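PDB 6JFW: PA0833-PD protein from Pseudomonas aeruginosa PAO1, which probably binds peptidoglycan through this OmpA C-like periplasmic domain, linking the outer membrane to the cell wall. Local coordinates for residues 123-126 against 127-131; 11-14 against 15-18. All blocks are in the same frame, centred on the assembly; numbering follows the deposited sequence.

Contact 1: 123-126 against 127-131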
ATOM      1  N   THR A 123      10.268 -13.746 -14.043  1.00 20.05           N
ATOM      2  CA  THR A 123      11.430 -12.875 -14.148  1.00 23.12           C
ATOM      3  C   THR A 123      11.703 -12.214 -12.805  1.00 21.78           C
ATOM      4  O   THR A 123      10.798 -12.037 -11.985  1.00 20.16           O
ATOM      5  CB  THR A 123      11.234 -11.797 -15.222  1.00 24.47           C
ATOM      6  OG1 THR A 123      10.163 -10.926 -14.839  1.00 29.18           O
ATOM      7  CG2 THR A 123      10.911 -12.433 -16.566  1.00 28.70           C
ATOM      8  N   ALA A 124      12.968 -11.839 -12.595  1.00 24.27           N
ATOM      9  CA  ALA A 124      13.365 -11.263 -11.314  1.00 27.80           C
ATOM     10  C   ALA A 124      12.683  -9.923 -11.065  1.00 25.16           C
ATOM     11  O   ALA A 124      12.190  -9.670  -9.960  1.00 23.99           O
ATOM     12  CB  ALA A 124      14.885 -11.114 -11.251  1.00 33.16           C
ATOM     13  N   ASP A 125      12.644  -9.045 -12.070  1.00 26.12           N
ATOM     14  CA  ASP A 125      11.989  -7.761 -11.850  1.00 32.97           C
ATOM     15  C   ASP A 125      10.472  -7.864 -11.922  1.00 27.45           C
ATOM     16  O   ASP A 125       9.781  -6.957 -11.447  1.00 28.77           O
ATOM     17  CB  ASP A 125      12.505  -6.695 -12.829  1.00 39.77           C
ATOM     18  CG  ASP A 125      12.213  -7.021 -14.281  1.00 48.45           C
ATOM     19  OD1 ASP A 125      11.035  -6.965 -14.689  1.00 54.55           O
ATOM     20  OD2 ASP A 125      13.177  -7.296 -15.029  1.00 62.24           O
ATOM     21  N   GLY A 126       9.937  -8.945 -12.490  1.00 27.67           N
ATOM     22  CA  GLY A 126       8.517  -9.210 -12.332  1.00 25.07           C
ATOM     23  C   GLY A 126       8.176  -9.613 -10.909  1.00 21.75           C
ATOM     24  O   GLY A 126       7.235  -9.087 -10.309  1.00 15.32           O
ATOM     25  N   ARG A 127       8.952 -10.547 -10.347  1.00 15.07           N
ATOM     26  CA  ARG A 127       8.762 -10.941  -8.954  1.00 14.70           C
ATOM     27  C   ARG A 127       8.893  -9.748  -8.019  1.00 18.69           C
ATOM     28  O   ARG A 127       8.129  -9.616  -7.056  1.00 18.45           O
ATOM     29  CB  ARG A 127       9.769 -12.029  -8.572  1.00 21.59           C
ATOM     30  CG  ARG A 127       9.472 -13.401  -9.158  1.00 23.51           C
ATOM     31  CD  ARG A 127      10.410 -14.469  -8.606  1.00 25.80           C
ATOM     32  NE  ARG A 127      11.805 -14.235  -8.971  1.00 24.53           N
ATOM     33  CZ  ARG A 127      12.366 -14.675 -10.095  1.00 28.13           C
ATOM     34  NH1 ARG A 127      11.651 -15.373 -10.967  1.00 22.60           N
ATOM     35  NH2 ARG A 127      13.642 -14.421 -10.344  1.00 28.62           N
ATOM     36  N   ALA A 128       9.856  -8.862  -8.288  1.00 19.23           N
ATOM     37  CA  ALA A 128      10.052  -7.695  -7.434  1.00 24.79           C
ATOM     38  C   ALA A 128       8.850  -6.760  -7.490  1.00 22.07           C
ATOM     39  O   ALA A 128       8.476  -6.157  -6.476  1.00 20.39           O
ATOM     40  CB  ALA A 128      11.328  -6.956  -7.838  1.00 23.46           C
ATOM     41  N   GLN A 129       8.232  -6.624  -8.666  1.00 14.43           N
ATOM     42  CA  GLN A 129       7.045  -5.783  -8.782  1.00 22.01           C
ATOM     43  C   GLN A 129       5.875  -6.347  -7.993  1.00 18.81           C
ATOM     44  O   GLN A 129       5.038  -5.584  -7.497  1.00 16.37           O
ATOM     45  CB  GLN A 129       6.647  -5.627 -10.246  1.00 25.11           C
ATOM     46  CG  GLN A 129       7.568  -4.751 -11.061  1.00 25.26           C
ATOM     47  CD  GLN A 129       7.221  -4.790 -12.531  1.00 34.27           C
ATOM     48  OE1 GLN A 129       7.929  -5.399 -13.333  1.00 41.44           O
ATOM     49  NE2 GLN A 129       6.119  -4.151 -12.895  1.00 32.82           N
ATOM     50  N   ASN A 130       5.791  -7.673  -7.875  1.00 13.00           N
ATOM     51  CA  ASN A 130       4.663  -8.277  -7.178  1.00 15.80           C
ATOM     52  C   ASN A 130       4.773  -8.098  -5.669  1.00 13.78           C
ATOM     53  O   ASN A 130       3.750  -8.075  -4.976  1.00 14.32           O
ATOM     54  CB  ASN A 130       4.557  -9.754  -7.549  1.00 14.75           C
ATOM     55  CG  ASN A 130       4.142  -9.955  -8.994  1.00 17.87           C
ATOM     56  OD1 ASN A 130       3.440  -9.122  -9.568  1.00 19.69           O
ATOM     57  ND2 ASN A 130       4.577 -11.059  -9.591  1.00 13.02           N
ATOM     58  N   ARG A 131       5.990  -7.965  -5.147  1.00 12.57           N
ATOM     59  CA  ARG A 131       6.186  -7.642  -3.736  1.00 13.58           C
ATOM     60  C   ARG A 131       5.835  -6.177  -3.526  1.00 13.69           C
ATOM     61  O   ARG A 131       6.610  -5.281  -3.865  1.00 15.07           O
ATOM     62  CB  ARG A 131       7.620  -7.928  -3.311  1.00 13.24           C
ATOM     63  CG  ARG A 131       7.973  -9.398  -3.284  1.00 20.58           C
ATOM     64  CD  ARG A 131       9.323  -9.607  -2.631  1.00 23.74           C
ATOM     65  NE  ARG A 131      10.391  -8.971  -3.393  1.00 18.49           N
ATOM     66  CZ  ARG A 131      11.107  -9.588  -4.326  1.00 31.21           C
ATOM     67  NH1 ARG A 131      12.062  -8.934  -4.973  1.00 29.40           N
ATOM     68  NH2 ARG A 131      10.868 -10.860  -4.611  1.00 28.89           N
TER
HETATM   69  O   HOH W   1      13.121 -10.416  -7.663  1.00 27.62           O
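R127 folds its side chain back over the start of its own helix, 124-130, and meets the peptide link between T123 and A124. Its CB and CG lie against T123 O, with CG 3.4 Å from T123 O, while R127 N gives that same oxygen a nearly straight hydrogen bond of 2.9 Å, the first backbone bond of the helix. CD stays near T123 O, and a bend at the third torsion (chi3 -64°) turns the chain so that NE and CZ pass above the peptide. The guanidinium lies with one face over T123 O, which sits 3.5 Å from its plane and over its centre. At the tip, NH2 comes within 3.3 Å of A124 CA and also touches A124 CB; the small methyl of alanine lets NH2 settle close beside it. NH1 finds its polar partner in N121 O, in the loop before the helix. In the OmpA C-like fold this short helix leads through R131 into strand 132-139 of the mixed sheet. T123 is its N-cap: a threonine hydroxyl can accept from a backbone N-H of the first turn, and here G126 N makes a weak bond to T123 OG1. G126 is buried, and the absence of a side chain suits it, because a CB would run into that hydroxyl. Its carbonyl accepts from N130 N, while N130 OD1 takes the N-H of A119. A water accepts from R131 NH1 and donates to A124 O, 2.6 Å away, an oxygen already bound by A128 N; R131 NH2 forms a salt bridge with D74.

Contact 2: 11-14 against 15-18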
ATOM      1  N   ARG A  11       0.218  14.670  -6.754  1.00 13.58           N
ATOM      2  CA  ARG A  11       1.227  15.685  -6.478  1.00 13.58           C
ATOM      3  C   ARG A  11       2.153  15.245  -5.350  1.00 14.51           C
ATOM      4  O   ARG A  11       3.381  15.297  -5.484  1.00 19.55           O
ATOM      5  CB  ARG A  11       0.555  17.015  -6.141  1.00 21.16           C
ATOM      6  CG  ARG A  11       1.517  18.184  -6.124  1.00 25.04           C
ATOM      7  CD  ARG A  11       0.912  19.411  -6.780  1.00 27.39           C
ATOM      8  NE  ARG A  11       1.893  20.486  -6.903  1.00 32.30           N
ATOM      9  CZ  ARG A  11       2.295  21.007  -8.057  1.00 33.61           C
ATOM     10  NH1 ARG A  11       1.794  20.563  -9.202  1.00 28.49           N
ATOM     11  NH2 ARG A  11       3.197  21.980  -8.065  1.00 29.42           N
ATOM     12  N   GLN A  12       1.578  14.792  -4.230  1.00 18.00           N
ATOM     13  CA  GLN A  12       2.391  14.415  -3.077  1.00 15.41           C
ATOM     14  C   GLN A  12       3.283  13.216  -3.366  1.00 18.69           C
ATOM     15  O   GLN A  12       4.395  13.132  -2.832  1.00 16.96           O
ATOM     16  CB  GLN A  12       1.499  14.103  -1.877  1.00 19.44           C
ATOM     17  CG  GLN A  12       0.806  15.295  -1.256  1.00 24.39           C
ATOM     18  CD  GLN A  12      -0.169  14.870  -0.181  1.00 31.54           C
ATOM     19  OE1 GLN A  12      -0.988  13.976  -0.393  1.00 32.06           O
ATOM     20  NE2 GLN A  12      -0.077  15.494   0.987  1.00 38.17           N
ATOM     21  N   MET A  13       2.818  12.273  -4.180  1.00 13.75           N
ATOM     22  CA  MET A  13       3.578  11.055  -4.434  1.00 19.48           C
ATOM     23  C   MET A  13       4.572  11.199  -5.577  1.00 18.16           C
ATOM     24  O   MET A  13       5.269  10.229  -5.893  1.00 14.19           O
ATOM     25  CB  MET A  13       2.629   9.885  -4.717  1.00 18.40           C
ATOM     26  CG  MET A  13       1.804   9.437  -3.513  1.00 17.98           C
ATOM     27  SD  MET A  13       2.795   8.975  -2.073  1.00 24.90           S
ATOM     28  CE  MET A  13       2.428  10.325  -0.953  1.00 21.97           C
ATOM     29  N   GLU A  14       4.648  12.373  -6.200  1.00 17.02           N
ATOM     30  CA  GLU A  14       5.633  12.624  -7.246  1.00 22.17           C
ATOM     31  C   GLU A  14       7.031  12.260  -6.766  1.00 18.60           C
ATOM     32  O   GLU A  14       7.465  12.686  -5.691  1.00 20.27           O
ATOM     33  CB  GLU A  14       5.577  14.097  -7.664  1.00 24.57           C
ATOM     34  CG  GLU A  14       6.528  14.492  -8.792  1.00 32.18           C
ATOM     35  CD  GLU A  14       6.132  15.795  -9.447  1.00 51.00           C
ATOM     36  OE1 GLU A  14       6.412  15.970 -10.652  1.00 51.58           O
ATOM     37  OE2 GLU A  14       5.526  16.635  -8.753  1.00 47.65           O
ATOM     38  N   GLY A  15       7.725  11.441  -7.553  1.00 19.88           N
ATOM     39  CA  GLY A  15       9.106  11.098  -7.283  1.00 19.22           C
ATOM     40  C   GLY A  15       9.349  10.163  -6.117  1.00 26.28           C
ATOM     41  O   GLY A  15      10.514   9.904  -5.796  1.00 20.84           O
ATOM     42  N   THR A  16       8.302   9.647  -5.470  1.00 15.56           N
ATOM     43  CA  THR A  16       8.480   8.713  -4.364  1.00 17.12           C
ATOM     44  C   THR A  16       8.577   7.264  -4.814  1.00 21.37           C
ATOM     45  O   THR A  16       9.023   6.415  -4.033  1.00 16.86           O
ATOM     46  CB  THR A  16       7.322   8.824  -3.367  1.00 19.39           C
ATOM     47  OG1 THR A  16       6.108   8.389  -3.995  1.00 18.61           O
ATOM     48  CG2 THR A  16       7.156  10.257  -2.887  1.00 18.84           C
ATOM     49  N   GLY A  17       8.166   6.959  -6.042  1.00 16.83           N
ATOM     50  CA  GLY A  17       8.020   5.589  -6.474  1.00 15.41           C
ATOM     51  C   GLY A  17       6.665   4.980  -6.183  1.00 21.72           C
ATOM     52  O   GLY A  17       6.417   3.840  -6.591  1.00 20.63           O
ATOM     53  N   VAL A  18       5.789   5.696  -5.483  1.00 15.26           N
ATOM     54  CA  VAL A  18       4.425   5.234  -5.253  1.00 18.82           C
ATOM     55  C   VAL A  18       3.586   5.558  -6.480  1.00 21.18           C
ATOM     56  O   VAL A  18       3.558   6.703  -6.942  1.00 22.52           O
ATOM     57  CB  VAL A  18       3.831   5.891  -3.997  1.00 18.05           C
ATOM     58  CG1 VAL A  18       2.365   5.514  -3.845  1.00 19.77           C
ATOM     59  CG2 VAL A  18       4.618   5.495  -2.767  1.00 19.72           C
TER
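M13 and T16 are the end residues of a type II beta turn that leads the chain out of helix 3-12 toward the edge strand 19-23. Their side chains cross at a slant, and the hydroxyl of T16 is directed at the M13 backbone: T16 OG1 donates to M13 O at 2.8 Å. The turn's own bond, from T16 N to M13 O, is 3.1 Å long with an N-H...O angle of 166°. Both donors reach M13 O from the same face of its carbonyl plane, the hydroxyl tilted 27° from that plane and the amide farther above it. With OG1 between the backbone N and the carbonyl carbon (chi1 66°), the hydroxyl can reach the backbone both before and after it, and threonine fits because one oxygen donates to M13 O and accepts from V18 N, the latter an ST turn. The methyl CG2 lies 3.5 Å from M13 O, and the T16 side chain also touches P51 of helix 49-61. G15, third in the turn, has a positive phi, as this turn type requires, and a CB there would clash with E14 O; G17 likewise has backbone angles that call for glycine. M13 also meets V18 at a slant. A bend at its second torsion lays SD, beyond CG, beside the branched end of V18, while L55 of helix 49-61 adds another apolar neighbour. A flexible thioether can follow such a curved course, and the compact, branched valine offers it CB and both methyls: SD is 3.8 Å from V18 CB, with CG1 at 3.9 Å from SD and CG2 at 4.0 Å.

How the contacts relate
Contact 2 comes first along the chain, leading from helix 3-12 into strand 19-23, whereas contact 1 belongs to helix 124-130, just before strand 132-139. The two strands are in the same mixed sheet, separated by strand 26-32. The contacts do not touch: their centres are 20 Å apart and their nearest atoms about 10 Å. Contact 1 spans a whole short helix, from its N-cap T123 to its exit at R131, while contact 2 leaves helix 3-12. R131 forms a salt bridge with D74; in OmpA-like domains the Asp at this position binds peptidoglycan together with an Arg of the following long helix (79-99 here), so contact 1 probably borders the pocket through D74.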